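Local atomic coordinates of thiamine phosphate pyrophosphorylase (Bacteroides thetaiotaomicron VPI-5482, PDB entry 3CEU), a protein that probably catalyses the joining of the pyrimidine and thiazole halves of thiamine into thiamine phosphate, a step of thiamine diphosphate biosynthesis. Residues K17-T20 against A21-E25; E36-A39 against M40-E43; A189-E192 against H193-L197. All blocks are in the same frame, centred on the assembly; numbering follows the deposited sequence.

Contact 1. Residues K17-T20 against A21-E25; sequences KIIT and ALFEE
Ile18 and Ile19 hand their carbonyl oxygens to Leu22 N and Phe23 N in two of four successive i to i+4 bonds that run Lys17-Ala21, Ile18-Leu22, Ile19-Phe23 and Thr20-Glu24. The last, Glu24 N to Thr20 O at 2.9 Å, is the straightest, with an N-H...O angle of 173°.

The same spacing sets side chains beside one another. Ile18 and Leu22 point the same way, with CG2 of Ile18 4.0 Å from CD1 of Leu22. Ile19 likewise runs alongside Phe23: with CG1 beside the backbone N (chi1 -69°), its CG2 stands anti to that N and approaches CE2 of the ring obliquely at 3.5 Å. The ring also stacks with Tyr53. Replacing Leu22 by alanine would probably leave Ile18 CG2 without its apolar neighbour and open a gap against Trp176 and Phe194. On the outer side, Thr20 OG1 turns back to the carbonyl of Asp16, while its CG2 faces the Glu24 carboxylate.

One face of helix 15-24 is thus apolar and its other face polar, an amphipathic helix in the first beta-alpha-beta unit of a TIM barrel, between strands 2-6 and 29-32.

Contact 2. Residues E36-A39 against M40-E43; sequences ETPA and MYSE
The first torsions of Thr37 and Tyr41 bring methyl and ring edge together: chi1 of -42° sets the threonine OG1 beside its backbone N, which puts CG2 anti to that N, and chi1 of -59° sets the tyrosine CG opposite its carbonyl carbon. The setting is the first turn of helix 39-48, where the loop that leaves strand 29-32 bends into a helix of the TIM barrel.

Tyr41 is approached at its edge, near the ring plane, rather than over a face. CG2 of Thr37 lies 3.7 Å from CD2 of the tyrosine, the two side chains crossing at about a right angle. Pro38 comes to the same edge, its CD 3.6 Å from Tyr41 CD2 and its CG similarly close to CE2. The threonine methyl and the proline CD thus meet one edge slightly to opposite sides of the ring plane. The hydroxyl of Thr37 faces elsewhere, bonded to the carbonyls of Lys34 and Pro35 in the preceding loop.

Backbone bonds start the helix. Tyr41 N reaches Pro38 O at 3.0 Å, a bent bond whose donor stands above the carbonyl plane, 41° out of it. Ala39 O then accepts the regular helical bond from Glu43 N at 3.1 Å and a weak one from Ser42 N, so one oxygen serves two amides.

Between loop and helix sits a water. Ser42 OG hydrogen-bonds to it at 2.8 Å, and the serine side chain touches Leu65 of helix 65-68. The carbonyl of Thr37 takes a bond from His62 NE2 as well, and the same water donates to Thr37 O a weak hydrogen bond of 2.8 Å.

Contact 3. Residues A189-E192 against H193-L197; sequences AVIE and HFKKL
His193 and Ala189 meet where the histidine CB rests 3.1 Å from the alanine carbonyl oxygen, the same oxygen that takes the His193 backbone N-H. That amide stands above the carbonyl plane, 42° out of it.

Side-chain rotation then sorts the residues of this turn. In His193 the ring carbon CG lies opposite the backbone N, with chi1 of -174°, which carries the imidazole away from the 189-192 segment. Its NE2 bonds to Asp174 OD2 of helix 173-176, and the ring touches Glu155 and Lys178 in loops, which probably restricts the rotation of the imidazole. Phe194 keeps its CB 3.5 Å from Ile191 O, but its ring leaves the turn for Leu3 of strand 2-6 and Leu175.

Lys195 is turned the other way from His193, with CG beside its backbone N. That brings CG to within 3.4 Å of Ile191 O, and the rest of the chain runs out extended, passing Ile191 only loosely, with the lysine CE 4.5 Å from the isoleucine CG2. The ammonium end makes a long, weak ion pair with Glu25. Lys196 bends in its outer chain and has a similarly weak pairing with Glu155.

Beneath the side chains, i to i+4 bonds continue through Phe194 N to Val190 O at 3.0 Å and Lys195 N to Ile191 O at 3.1 Å. Val190, Phe194 and Leu197 turn inward and Glu192, Lys195 and Lys196 outward, the pattern of an amphipathic helix, here the last helix, 188-201, reached from the eighth strand of the TIM barrel through the short helix 173-176 and a loop.

Contacts 1 and 3 belong to helices 15-24 and 188-201, the first and last of the chain, adjacent on the closed barrel, and they touch: Ala21 CB lies against Ile191 CD1, and Leu22 against Phe194. Both are partly buried, with branched aliphatic and aromatic groups inward and charges outward. Contact 2 is a surface contact, its centre about 20 Å from that of contact 1 and about 27 Å from that of contact 3. Contact 1 adds apolar pairs to its helical bonds, whereas the apolar side chains of contact 3 pack on neighbouring elements such as helix 15-24 and strand 2-6; contact 2 starts a helix from a loop, with a ring edge against proline and threonine and a bridging water.

Contact 1. Residues K17-T20 against A21-E25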
loop_
_atom_site.group_PDB
_atom_site.type_symbol
_atom_site.label_atom_id
_atom_site.label_comp_id
_atom_site.label_asym_id
_atom_site.label_seq_id
_atom_site.Cartn_x
_atom_site.Cartn_y
_atom_site.Cartn_z
ATOM N N LYS A 17 0.731 -2.679 -17.395
ATOM C CA LYS A 17 1.703 -1.728 -17.939
ATOM C C LYS A 17 1.910 -0.588 -16.963
ATOM O O LYS A 17 3.032 -0.153 -16.709
ATOM C CB LYS A 17 1.207 -1.127 -19.259
ATOM C CG LYS A 17 1.542 -1.917 -20.520
ATOM C CD LYS A 17 0.798 -3.231 -20.610
ATOM C CE LYS A 17 0.920 -3.818 -22.014
ATOM N NZ LYS A 17 0.246 -2.945 -23.029
ATOM N N ILE A 18 0.809 -0.087 -16.423
ATOM C CA ILE A 18 0.905 1.008 -15.493
ATOM C C ILE A 18 1.660 0.564 -14.256
ATOM O O ILE A 18 2.526 1.287 -13.772
ATOM C CB ILE A 18 -0.485 1.544 -15.096
ATOM C CG1 ILE A 18 -1.233 2.021 -16.345
ATOM C CG2 ILE A 18 -0.321 2.698 -14.113
ATOM C CD1 ILE A 18 -2.621 2.570 -16.080
ATOM N N ILE A 19 1.341 -0.623 -13.742
ATOM C CA ILE A 19 2.016 -1.118 -12.548
ATOM C C ILE A 19 3.511 -1.264 -12.783
ATOM O O ILE A 19 4.327 -0.868 -11.950
ATOM C CB ILE A 19 1.447 -2.479 -12.097
ATOM C CG1 ILE A 19 0.021 -2.281 -11.559
ATOM C CG2 ILE A 19 2.369 -3.109 -11.029
ATOM C CD1 ILE A 19 -0.737 -3.574 -11.209
ATOM N N THR A 20 3.869 -1.831 -13.926
ATOM C CA THR A 20 5.267 -2.035 -14.261
ATOM C C THR A 20 5.987 -0.693 -14.331
ATOM O O THR A 20 7.091 -0.529 -13.799
ATOM C CB THR A 20 5.366 -2.770 -15.591
ATOM O OG1 THR A 20 4.679 -4.023 -15.474
ATOM C CG2 THR A 20 6.822 -3.017 -15.966
ATOM N N ALA A 21 5.331 0.268 -14.969
ATOM C CA ALA A 21 5.866 1.613 -15.116
ATOM C C ALA A 21 6.112 2.253 -13.744
ATOM O O ALA A 21 7.070 3.011 -13.565
ATOM C CB ALA A 21 4.889 2.469 -15.942
ATOM N N LEU A 22 5.237 1.951 -12.786
ATOM C CA LEU A 22 5.368 2.484 -11.432
ATOM C C LEU A 22 6.540 1.789 -10.718
ATOM O O LEU A 22 7.278 2.419 -9.956
ATOM C CB LEU A 22 4.054 2.285 -10.644
ATOM C CG LEU A 22 2.814 3.038 -11.173
ATOM C CD1 LEU A 22 1.525 2.459 -10.601
ATOM C CD2 LEU A 22 2.931 4.506 -10.817
ATOM N N PHE A 23 6.721 0.496 -10.951
ATOM C CA PHE A 23 7.847 -0.179 -10.318
ATOM C C PHE A 23 9.135 0.439 -10.875
ATOM O O PHE A 23 10.034 0.810 -10.120
ATOM C CB PHE A 23 7.808 -1.690 -10.582
ATOM C CG PHE A 23 6.938 -2.452 -9.612
ATOM C CD1 PHE A 23 7.149 -2.348 -8.241
ATOM C CD2 PHE A 23 5.924 -3.286 -10.066
ATOM C CE1 PHE A 23 6.367 -3.063 -7.338
ATOM C CE2 PHE A 23 5.135 -4.007 -9.168
ATOM C CZ PHE A 23 5.360 -3.893 -7.804
ATOM N N GLU A 24 9.201 0.577 -12.196
ATOM C CA GLU A 24 10.360 1.163 -12.863
ATOM C C GLU A 24 10.733 2.546 -12.308
ATOM O O GLU A 24 11.884 2.972 -12.415
ATOM C CB GLU A 24 10.095 1.251 -14.372
ATOM C CG GLU A 24 10.215 -0.094 -15.098
ATOM C CD GLU A 24 9.701 -0.052 -16.529
ATOM O OE1 GLU A 24 10.008 0.929 -17.249
ATOM O OE2 GLU A 24 8.999 -1.008 -16.941
ATOM N N GLU A 25 9.761 3.242 -11.715
ATOM C CA GLU A 25 10.006 4.560 -11.139
ATOM C C GLU A 25 10.274 4.469 -9.639
ATOM O O GLU A 25 10.164 5.459 -8.907
ATOM C CB GLU A 25 8.826 5.493 -11.405
ATOM C CG GLU A 25 8.585 5.779 -12.881
ATOM C CD GLU A 25 9.766 6.478 -13.555
ATOM O OE1 GLU A 25 9.765 6.571 -14.799
ATOM O OE2 GLU A 25 10.688 6.949 -12.851
#

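Contact 2. Residues E36-A39 against M40-E43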
loop_
_atom_site.group_PDB
_atom_site.type_symbol
_atom_site.label_atom_id
_atom_site.label_comp_id
_atom_site.label_asym_id
_atom_site.label_seq_id
_atom_site.Cartn_x
_atom_site.Cartn_y
_atom_site.Cartn_z
ATOM N N GLU A 36 -13.261 -10.201 -3.894
ATOM C CA GLU A 36 -14.151 -11.169 -4.549
ATOM C C GLU A 36 -13.868 -11.324 -6.042
ATOM O O GLU A 36 -14.703 -10.968 -6.875
ATOM C CB GLU A 36 -15.612 -10.727 -4.373
ATOM C CG GLU A 36 -16.099 -10.561 -2.925
ATOM C CD GLU A 36 -16.346 -11.886 -2.211
ATOM O OE1 GLU A 36 -17.087 -12.741 -2.754
ATOM O OE2 GLU A 36 -15.813 -12.058 -1.091
ATOM N N THR A 37 -12.715 -11.880 -6.387
ATOM C CA THR A 37 -12.369 -12.026 -7.794
ATOM C C THR A 37 -11.707 -13.366 -8.105
ATOM O O THR A 37 -10.899 -13.854 -7.319
ATOM C CB THR A 37 -11.424 -10.892 -8.200
ATOM O OG1 THR A 37 -11.885 -9.668 -7.611
ATOM C CG2 THR A 37 -11.398 -10.732 -9.706
ATOM N N PRO A 38 -12.047 -13.978 -9.255
ATOM C CA PRO A 38 -11.478 -15.265 -9.666
ATOM C C PRO A 38 -9.959 -15.197 -9.670
ATOM O O PRO A 38 -9.383 -14.301 -10.288
ATOM C CB PRO A 38 -12.024 -15.450 -11.077
ATOM C CG PRO A 38 -13.316 -14.732 -11.041
ATOM C CD PRO A 38 -12.984 -13.481 -10.275
ATOM N N ALA A 39 -9.316 -16.145 -8.992
ATOM C CA ALA A 39 -7.856 -16.181 -8.919
ATOM C C ALA A 39 -7.231 -15.970 -10.296
ATOM O O ALA A 39 -6.248 -15.241 -10.443
ATOM C CB ALA A 39 -7.398 -17.506 -8.334
HETATM N N MSE A 40 -7.817 -16.624 -11.290
HETATM C CA MSE A 40 -7.373 -16.538 -12.673
HETATM C C MSE A 40 -6.872 -15.136 -13.043
HETATM O O MSE A 40 -5.758 -14.970 -13.542
HETATM C CB MSE A 40 -8.536 -16.938 -13.583
HETATM C CG MSE A 40 -8.300 -16.813 -15.073
HETATM SE SE MSE A 40 -10.007 -16.878 -16.012
HETATM C CE MSE A 40 -10.536 -18.693 -15.558
ATOM N N TYR A 41 -7.691 -14.126 -12.786
ATOM C CA TYR A 41 -7.321 -12.754 -13.111
ATOM C C TYR A 41 -6.072 -12.255 -12.381
ATOM O O TYR A 41 -5.287 -11.487 -12.941
ATOM C CB TYR A 41 -8.506 -11.824 -12.848
ATOM C CG TYR A 41 -9.727 -12.197 -13.655
ATOM C CD1 TYR A 41 -9.628 -12.432 -15.024
ATOM C CD2 TYR A 41 -10.981 -12.296 -13.057
ATOM C CE1 TYR A 41 -10.745 -12.755 -15.783
ATOM C CE2 TYR A 41 -12.113 -12.619 -13.805
ATOM C CZ TYR A 41 -11.986 -12.846 -15.172
ATOM O OH TYR A 41 -13.094 -13.142 -15.938
ATOM N N SER A 42 -5.873 -12.697 -11.143
ATOM C CA SER A 42 -4.701 -12.272 -10.389
ATOM C C SER A 42 -3.454 -12.874 -11.001
ATOM O O SER A 42 -2.413 -12.225 -11.064
ATOM C CB SER A 42 -4.816 -12.696 -8.925
ATOM O OG SER A 42 -5.923 -12.071 -8.312
ATOM N N GLU A 43 -3.565 -14.119 -11.455
ATOM C CA GLU A 43 -2.436 -14.796 -12.074
ATOM C C GLU A 43 -2.082 -14.117 -13.394
ATOM O O GLU A 43 -0.906 -13.927 -13.705
ATOM C CB GLU A 43 -2.763 -16.272 -12.325
ATOM C CG GLU A 43 -2.969 -17.122 -11.076
ATOM C CD GLU A 43 -3.413 -18.542 -11.415
ATOM O OE1 GLU A 43 -4.532 -18.703 -11.971
ATOM O OE2 GLU A 43 -2.653 -19.500 -11.130
HETATM O O HOH W 1 -8.664 -12.407 -8.041
#

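Contact 3. Residues A189-E192 against H193-L197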
loop_
_atom_site.group_PDB
_atom_site.type_symbol
_atom_site.label_atom_id
_atom_site.label_comp_id
_atom_site.label_asym_id
_atom_site.label_seq_id
_atom_site.Cartn_x
_atom_site.Cartn_y
_atom_site.Cartn_z
ATOM N N ALA A 189 -0.239 10.991 -16.719
ATOM C CA ALA A 189 -0.683 11.691 -15.514
ATOM C C ALA A 189 -0.512 10.835 -14.260
ATOM O O ALA A 189 -0.198 11.344 -13.185
ATOM C CB ALA A 189 -2.153 12.120 -15.654
ATOM N N VAL A 190 -0.728 9.534 -14.384
ATOM C CA VAL A 190 -0.566 8.674 -13.231
ATOM C C VAL A 190 0.911 8.552 -12.880
ATOM O O VAL A 190 1.290 8.733 -11.726
ATOM C CB VAL A 190 -1.178 7.284 -13.484
ATOM C CG1 VAL A 190 -0.746 6.302 -12.386
ATOM C CG2 VAL A 190 -2.700 7.398 -13.494
ATOM N N ILE A 191 1.747 8.268 -13.872
ATOM C CA ILE A 191 3.173 8.131 -13.614
ATOM C C ILE A 191 3.793 9.445 -13.151
ATOM O O ILE A 191 4.618 9.458 -12.242
ATOM C CB ILE A 191 3.938 7.643 -14.862
ATOM C CG1 ILE A 191 3.205 6.458 -15.501
ATOM C CG2 ILE A 191 5.369 7.231 -14.476
ATOM C CD1 ILE A 191 2.942 5.312 -14.539
ATOM N N GLU A 192 3.397 10.554 -13.765
ATOM C CA GLU A 192 3.948 11.838 -13.370
ATOM C C GLU A 192 3.539 12.190 -11.952
ATOM O O GLU A 192 4.333 12.730 -11.176
ATOM C CB GLU A 192 3.509 12.937 -14.350
ATOM C CG GLU A 192 3.986 12.683 -15.774
ATOM C CD GLU A 192 3.679 13.827 -16.720
ATOM O OE1 GLU A 192 4.437 14.816 -16.736
ATOM O OE2 GLU A 192 2.672 13.742 -17.452
ATOM N N HIS A 193 2.302 11.868 -11.601
ATOM C CA HIS A 193 1.810 12.174 -10.261
ATOM C C HIS A 193 2.481 11.279 -9.209
ATOM O O HIS A 193 2.639 11.689 -8.056
ATOM C CB HIS A 193 0.295 12.007 -10.212
ATOM C CG HIS A 193 -0.314 12.424 -8.915
ATOM N ND1 HIS A 193 -0.317 13.734 -8.485
ATOM C CD2 HIS A 193 -0.889 11.696 -7.931
ATOM C CE1 HIS A 193 -0.866 13.791 -7.283
ATOM N NE2 HIS A 193 -1.219 12.571 -6.926
ATOM N N PHE A 194 2.885 10.069 -9.603
ATOM C CA PHE A 194 3.555 9.157 -8.673
ATOM C C PHE A 194 4.944 9.703 -8.335
ATOM O O PHE A 194 5.341 9.734 -7.167
ATOM C CB PHE A 194 3.690 7.751 -9.274
ATOM C CG PHE A 194 4.596 6.838 -8.480
ATOM C CD1 PHE A 194 5.900 6.592 -8.898
ATOM C CD2 PHE A 194 4.166 6.276 -7.280
ATOM C CE1 PHE A 194 6.771 5.803 -8.126
ATOM C CE2 PHE A 194 5.027 5.484 -6.498
ATOM C CZ PHE A 194 6.329 5.250 -6.920
ATOM N N LYS A 195 5.668 10.135 -9.367
ATOM C CA LYS A 195 7.001 10.690 -9.190
ATOM C C LYS A 195 6.928 11.895 -8.264
ATOM O O LYS A 195 7.822 12.114 -7.431
ATOM C CB LYS A 195 7.599 11.130 -10.527
ATOM C CG LYS A 195 7.923 10.010 -11.498
ATOM C CD LYS A 195 8.721 10.565 -12.666
ATOM C CE LYS A 195 9.120 9.487 -13.644
ATOM N NZ LYS A 195 10.082 10.012 -14.662
ATOM N N LYS A 196 5.870 12.688 -8.409
ATOM C CA LYS A 196 5.714 13.854 -7.553
ATOM C C LYS A 196 5.580 13.375 -6.099
ATOM O O LYS A 196 6.313 13.837 -5.232
ATOM C CB LYS A 196 4.484 14.665 -7.976
ATOM C CG LYS A 196 4.192 15.862 -7.076
ATOM C CD LYS A 196 2.803 16.455 -7.339
ATOM C CE LYS A 196 2.763 17.292 -8.614
ATOM N NZ LYS A 196 1.449 17.977 -8.810
ATOM N N LEU A 197 4.679 12.428 -5.841
ATOM C CA LEU A 197 4.487 11.935 -4.487
ATOM C C LEU A 197 5.751 11.274 -3.936
ATOM O O LEU A 197 6.047 11.378 -2.746
ATOM C CB LEU A 197 3.319 10.944 -4.434
ATOM C CG LEU A 197 1.947 11.444 -4.927
ATOM C CD1 LEU A 197 0.919 10.305 -4.855
ATOM C CD2 LEU A 197 1.475 12.626 -4.075
#